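Long-range contacts in aminoacyltransferase FemA (Staphylococcus aureus, PDB 1LRZ), which catalyses the addition of glycines 2 and 3 to the pentaglycine interpeptide bridge of staphylococcal peptidoglycan, with glycyl-tRNA as the glycine donor: residues A[158-163]-A[358-363]; A[166-171]-A[349-354]. All coordinates share one frame; numbering follows the deposited sequence.

Overall arrangement
The two contacts lie one beside the other, their centres about 10 Å apart, and interaction 2 is nested along the chain inside the loop that interaction 1 closes. Strand 157-162 leads into helix 168-173, and helix 341-355 into strand 360-365, so two strand-and-helix units are joined twice: strand to strand within a mixed sheet in interaction 1, helix to helix beside it in interaction 2. Leu163, just past the end of strand 157-162, packs on Ala353, and Tyr361 of strand 360-365 packs on Ile350, both of helix 341-355. The long helices 245-272 and 277-307 of this FemABX family member thus belong to a mostly helical excursion whose two ends are brought together by these contacts.

Interaction 1 of 2, residues A[158-163]-A[358-363]; sequences HSVLDL and IDRYNF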
loop_
_atom_site.group_PDB
_atom_site.type_symbol
_atom_site.label_atom_id
_atom_site.label_comp_id
_atom_site.label_asym_id
_atom_site.label_seq_id
_atom_site.Cartn_x
_atom_site.Cartn_y
_atom_site.Cartn_z
ATOM N N HIS A 158 1.135 -5.397 9.077
ATOM C CA HIS A 158 0.475 -4.501 8.124
ATOM C C HIS A 158 -0.653 -3.742 8.827
ATOM O O HIS A 158 -1.269 -4.264 9.754
ATOM C CB HIS A 158 -0.169 -5.279 6.964
ATOM C CG HIS A 158 0.807 -5.873 5.995
ATOM N ND1 HIS A 158 0.417 -6.733 4.988
ATOM C CD2 HIS A 158 2.149 -5.728 5.868
ATOM C CE1 HIS A 158 1.477 -7.092 4.285
ATOM N NE2 HIS A 158 2.541 -6.497 4.797
ATOM N N SER A 159 -0.909 -2.513 8.379
ATOM C CA SER A 159 -2.014 -1.696 8.890
ATOM C C SER A 159 -3.009 -1.822 7.735
ATOM O O SER A 159 -2.743 -1.339 6.632
ATOM C CB SER A 159 -1.601 -0.237 9.047
ATOM O OG SER A 159 -2.758 0.566 9.234
ATOM N N VAL A 160 -4.149 -2.454 7.988
ATOM C CA VAL A 160 -5.116 -2.730 6.929
ATOM C C VAL A 160 -6.522 -2.191 7.173
ATOM O O VAL A 160 -7.088 -2.388 8.242
ATOM C CB VAL A 160 -5.208 -4.263 6.722
ATOM C CG1 VAL A 160 -6.114 -4.591 5.532
ATOM C CG2 VAL A 160 -3.800 -4.836 6.532
ATOM N N LEU A 161 -7.071 -1.531 6.159
ATOM C CA LEU A 161 -8.412 -0.954 6.220
ATOM C C LEU A 161 -9.387 -1.823 5.433
ATOM O O LEU A 161 -9.256 -1.988 4.214
ATOM C CB LEU A 161 -8.403 0.456 5.628
ATOM C CG LEU A 161 -9.735 1.221 5.581
ATOM C CD1 LEU A 161 -10.275 1.416 7.004
ATOM C CD2 LEU A 161 -9.497 2.578 4.913
ATOM N N ASP A 162 -10.372 -2.376 6.135
ATOM C CA ASP A 162 -11.362 -3.238 5.506
ATOM C C ASP A 162 -12.441 -2.402 4.831
ATOM O O ASP A 162 -13.072 -1.546 5.463
ATOM C CB ASP A 162 -11.977 -4.170 6.551
ATOM C CG ASP A 162 -13.047 -5.079 5.964
ATOM O OD1 ASP A 162 -13.103 -5.225 4.719
ATOM O OD2 ASP A 162 -13.821 -5.655 6.752
ATOM N N LEU A 163 -12.655 -2.645 3.542
ATOM C CA LEU A 163 -13.651 -1.878 2.795
ATOM C C LEU A 163 -14.906 -2.685 2.454
ATOM O O LEU A 163 -15.841 -2.158 1.842
ATOM C CB LEU A 163 -13.026 -1.349 1.503
ATOM C CG LEU A 163 -11.762 -0.473 1.599
ATOM C CD1 LEU A 163 -11.312 -0.107 0.190
ATOM C CD2 LEU A 163 -12.031 0.789 2.414
ATOM N N ILE A 358 -12.427 -3.685 -4.975
ATOM C CA ILE A 358 -11.332 -4.256 -4.204
ATOM C C ILE A 358 -11.729 -3.912 -2.773
ATOM O O ILE A 358 -11.840 -2.730 -2.413
ATOM C CB ILE A 358 -9.969 -3.632 -4.611
ATOM C CG1 ILE A 358 -9.662 -4.001 -6.067
ATOM C CG2 ILE A 358 -8.865 -4.125 -3.680
ATOM C CD1 ILE A 358 -8.529 -3.181 -6.720
ATOM N N ASP A 359 -11.958 -4.950 -1.971
ATOM C CA ASP A 359 -12.433 -4.791 -0.596
ATOM C C ASP A 359 -11.402 -4.657 0.517
ATOM O O ASP A 359 -11.748 -4.748 1.699
ATOM C CB ASP A 359 -13.358 -5.959 -0.255
ATOM C CG ASP A 359 -14.505 -6.098 -1.239
ATOM O OD1 ASP A 359 -15.117 -5.065 -1.583
ATOM O OD2 ASP A 359 -14.794 -7.240 -1.649
ATOM N N ARG A 360 -10.151 -4.433 0.154
ATOM C CA ARG A 360 -9.098 -4.317 1.156
ATOM C C ARG A 360 -8.102 -3.240 0.759
ATOM O O ARG A 360 -7.616 -3.225 -0.368
ATOM C CB ARG A 360 -8.404 -5.668 1.290
ATOM C CG ARG A 360 -7.162 -5.703 2.166
ATOM C CD ARG A 360 -6.769 -7.170 2.373
ATOM N NE ARG A 360 -5.384 -7.359 2.791
ATOM C CZ ARG A 360 -5.011 -7.987 3.902
ATOM N NH1 ARG A 360 -5.925 -8.482 4.736
ATOM N NH2 ARG A 360 -3.716 -8.170 4.153
ATOM N N TYR A 361 -7.813 -2.334 1.686
ATOM C CA TYR A 361 -6.877 -1.253 1.433
ATOM C C TYR A 361 -5.749 -1.425 2.450
ATOM O O TYR A 361 -5.936 -1.232 3.652
ATOM C CB TYR A 361 -7.572 0.097 1.615
ATOM C CG TYR A 361 -6.729 1.272 1.181
ATOM C CD1 TYR A 361 -6.655 1.649 -0.161
ATOM C CD2 TYR A 361 -5.999 2.006 2.117
ATOM C CE1 TYR A 361 -5.874 2.732 -0.559
ATOM C CE2 TYR A 361 -5.212 3.086 1.733
ATOM C CZ TYR A 361 -5.156 3.445 0.395
ATOM O OH TYR A 361 -4.375 4.513 0.031
ATOM N N ASN A 362 -4.579 -1.789 1.949
ATOM C CA ASN A 362 -3.427 -2.072 2.787
ATOM C C ASN A 362 -2.439 -0.907 2.920
ATOM O O ASN A 362 -1.699 -0.622 1.979
ATOM C CB ASN A 362 -2.711 -3.294 2.198
ATOM C CG ASN A 362 -1.899 -4.047 3.223
ATOM O OD1 ASN A 362 -1.455 -3.474 4.211
ATOM N ND2 ASN A 362 -1.684 -5.347 2.981
ATOM N N PHE A 363 -2.425 -0.246 4.083
ATOM C CA PHE A 363 -1.489 0.856 4.330
ATOM C C PHE A 363 -0.090 0.252 4.454
ATOM O O PHE A 363 0.918 0.954 4.561
ATOM C CB PHE A 363 -1.850 1.617 5.616
ATOM C CG PHE A 363 -3.007 2.561 5.451
ATOM C CD1 PHE A 363 -4.284 2.211 5.890
ATOM C CD2 PHE A 363 -2.820 3.806 4.840
ATOM C CE1 PHE A 363 -5.366 3.091 5.721
ATOM C CE2 PHE A 363 -3.902 4.695 4.669
ATOM C CZ PHE A 363 -5.172 4.339 5.108
#
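Arg360 and Val160 meet on one face of an antiparallel strand pair, and the arginine can be followed outward from its backbone. Its CB leaves on the face shared with Val160, Asn362 and Asp162. With CG anti to the backbone N (chi1 173°), CG comes 3.7 Å from Val160 CG1; CD follows at 4.1 Å, the chain runs on extended to NE, and the same methyl lies over one face of the guanidinium, 3.8 Å above its plane and offset toward the rim. At the tip, NE forms a salt bridge with Glu324, NH1 and NH2 bond to the hydroxyls of Tyr20 and Tyr110, and NH2 also passes 4.1 Å from Val160 CG2. The buried charge is thus held by three polar partners while a valine covers one face. Asn362 touches Val160 CG2 through OD1 at 3.6 Å, OD1 itself accepting from Tyr364 N. In the backbone, Leu161 and Tyr361 form a hydrogen-bonded pair, Leu161 N donating to Tyr361 O at 2.8 Å and Tyr361 N to Leu161 O. On the other face Leu161 CB rests 4.0 Å from Phe363 CE1, and Leu163 CD1 approaches Tyr361 CB. The pair lies inside a mixed sheet, strand 389-393 flanking 157-162 and strand 325-332 flanking 360-365, while helix 341-355 packs against Leu163, Tyr361 and Phe363.

Interaction 2 of 2, residues A[166-171]-A[349-354]; sequences KTADDI and MINYAL
Leu354 reaches across to the start of another helix and sets its two methyls closest to backbone atoms. CD2 stops 3.4 Å from Lys166 O, and CD1 lies 3.5 Å from both Ala168 CA and Ala168 N, so the branched end of the leucine straddles the turn where the chain enters helix 168-173. Its CG stands anti to the carbonyl carbon (chi1 -68°), and from there the two methyls part, one to the residue before the N-cap and the other to the first helical residue.

Around this wedge the remaining touches are light. Ala168 CB meets Leu354 CD1 and, at 3.8 Å, Asn351 OD1, the amide nitrogen of that asparagine being bonded to Trp347 O one turn back in its own helix. Deeper in, Ile171 CG2 faces Ile350 CG2 at 4.3 Å, methyl to methyl, and Ile171 also touches Leu163 at the end of the strand pair.

The helix start that receives the leucine has its own polar closure. Thr167 and Asp170 form a capping box: Asp170 N donates to Thr167 OG1 at 3.2 Å, and Thr167 N donates to Asp170 OD1 at 2.9 Å. The latter bond is fairly straight (162°) but meets the carboxylate on its anti side, 33° out of its plane. Both reciprocal bonds stay within the segment 166-171, and Thr167 CB points away from helix 341-355.

The chemistry therefore divides the work: polar groups fix the form of the helix start locally, while the union of helices 168-173 and 341-355 rests here on van der Waals contact, largely through one leucine.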
loop_
_atom_site.group_PDB
_atom_site.type_symbol
_atom_site.label_atom_id
_atom_site.label_comp_id
_atom_site.label_asym_id
_atom_site.label_seq_id
_atom_site.Cartn_x
_atom_site.Cartn_y
_atom_site.Cartn_z
ATOM N N LYS A 166 -18.669 -1.305 2.540
ATOM C CA LYS A 166 -18.609 0.088 2.960
ATOM C C LYS A 166 -18.554 1.024 1.775
ATOM O O LYS A 166 -18.077 0.649 0.703
ATOM C CB LYS A 166 -17.403 0.310 3.882
ATOM C CG LYS A 166 -17.716 -0.108 5.296
ATOM C CD LYS A 166 -16.501 -0.424 6.113
ATOM C CE LYS A 166 -16.939 -0.898 7.495
ATOM N NZ LYS A 166 -15.792 -1.425 8.299
ATOM N N THR A 167 -19.083 2.228 1.969
ATOM C CA THR A 167 -19.073 3.257 0.943
ATOM C C THR A 167 -18.058 4.285 1.411
ATOM O O THR A 167 -17.575 4.232 2.551
ATOM C CB THR A 167 -20.411 4.001 0.842
ATOM O OG1 THR A 167 -20.640 4.713 2.068
ATOM C CG2 THR A 167 -21.555 3.026 0.586
ATOM N N ALA A 168 -17.756 5.234 0.535
ATOM C CA ALA A 168 -16.815 6.293 0.855
ATOM C C ALA A 168 -17.286 7.082 2.081
ATOM O O ALA A 168 -16.471 7.493 2.916
ATOM C CB ALA A 168 -16.671 7.205 -0.334
ATOM N N ASP A 169 -18.601 7.297 2.194
ATOM C CA ASP A 169 -19.145 8.039 3.337
ATOM C C ASP A 169 -18.903 7.281 4.631
ATOM O O ASP A 169 -18.637 7.894 5.658
ATOM C CB ASP A 169 -20.649 8.310 3.179
ATOM C CG ASP A 169 -20.945 9.301 2.066
ATOM O OD1 ASP A 169 -20.085 10.170 1.794
ATOM O OD2 ASP A 169 -22.037 9.215 1.481
ATOM N N ASP A 170 -19.016 5.953 4.582
ATOM C CA ASP A 170 -18.758 5.119 5.759
ATOM C C ASP A 170 -17.288 5.276 6.161
ATOM O O ASP A 170 -16.947 5.377 7.346
ATOM C CB ASP A 170 -18.977 3.638 5.447
ATOM C CG ASP A 170 -20.419 3.296 5.187
ATOM O OD1 ASP A 170 -20.647 2.386 4.361
ATOM O OD2 ASP A 170 -21.315 3.906 5.812
ATOM N N ILE A 171 -16.412 5.274 5.163
ATOM C CA ILE A 171 -14.984 5.370 5.441
ATOM C C ILE A 171 -14.640 6.698 6.099
ATOM O O ILE A 171 -13.908 6.735 7.094
ATOM C CB ILE A 171 -14.169 5.174 4.157
ATOM C CG1 ILE A 171 -14.414 3.749 3.614
ATOM C CG2 ILE A 171 -12.695 5.410 4.433
ATOM C CD1 ILE A 171 -14.092 2.645 4.621
ATOM N N MET A 349 -6.773 6.691 -3.809
ATOM C CA MET A 349 -6.626 5.245 -3.905
ATOM C C MET A 349 -7.641 4.443 -3.092
ATOM O O MET A 349 -8.000 3.331 -3.473
ATOM C CB MET A 349 -5.183 4.864 -3.585
ATOM C CG MET A 349 -4.178 5.497 -4.592
ATOM S SD MET A 349 -4.576 5.232 -6.378
ATOM C CE MET A 349 -4.660 3.546 -6.399
ATOM N N ILE A 350 -8.109 4.997 -1.977
ATOM C CA ILE A 350 -9.139 4.319 -1.197
ATOM C C ILE A 350 -10.385 4.295 -2.100
ATOM O O ILE A 350 -11.101 3.289 -2.167
ATOM C CB ILE A 350 -9.474 5.097 0.098
ATOM C CG1 ILE A 350 -8.359 4.889 1.125
ATOM C CG2 ILE A 350 -10.830 4.670 0.629
ATOM C CD1 ILE A 350 -8.519 5.725 2.383
ATOM N N ASN A 351 -10.632 5.406 -2.799
ATOM C CA ASN A 351 -11.785 5.480 -3.697
ATOM C C ASN A 351 -11.618 4.576 -4.904
ATOM O O ASN A 351 -12.605 4.029 -5.417
ATOM C CB ASN A 351 -12.043 6.924 -4.134
ATOM C CG ASN A 351 -13.012 7.631 -3.198
ATOM O OD1 ASN A 351 -14.211 7.344 -3.211
ATOM N ND2 ASN A 351 -12.493 8.529 -2.355
ATOM N N TYR A 352 -10.374 4.420 -5.361
ATOM C CA TYR A 352 -10.100 3.538 -6.483
ATOM C C TYR A 352 -10.632 2.151 -6.086
ATOM O O TYR A 352 -11.407 1.533 -6.820
ATOM C CB TYR A 352 -8.596 3.457 -6.742
ATOM C CG TYR A 352 -8.225 2.529 -7.885
ATOM C CD1 TYR A 352 -7.773 3.039 -9.108
ATOM C CD2 TYR A 352 -8.338 1.137 -7.747
ATOM C CE1 TYR A 352 -7.437 2.183 -10.169
ATOM C CE2 TYR A 352 -8.011 0.274 -8.797
ATOM C CZ TYR A 352 -7.561 0.806 -10.002
ATOM O OH TYR A 352 -7.243 -0.035 -11.040
ATOM N N ALA A 353 -10.219 1.678 -4.910
ATOM C CA ALA A 353 -10.645 0.367 -4.408
ATOM C C ALA A 353 -12.173 0.248 -4.282
ATOM O O ALA A 353 -12.760 -0.759 -4.694
ATOM C CB ALA A 353 -9.984 0.080 -3.051
ATOM N N LEU A 354 -12.809 1.265 -3.709
ATOM C CA LEU A 354 -14.261 1.263 -3.538
ATOM C C LEU A 354 -14.995 1.219 -4.881
ATOM O O LEU A 354 -15.956 0.479 -5.046
ATOM C CB LEU A 354 -14.712 2.519 -2.786
ATOM C CG LEU A 354 -14.313 2.648 -1.322
ATOM C CD1 LEU A 354 -14.701 4.039 -0.803
ATOM C CD2 LEU A 354 -14.994 1.528 -0.525
#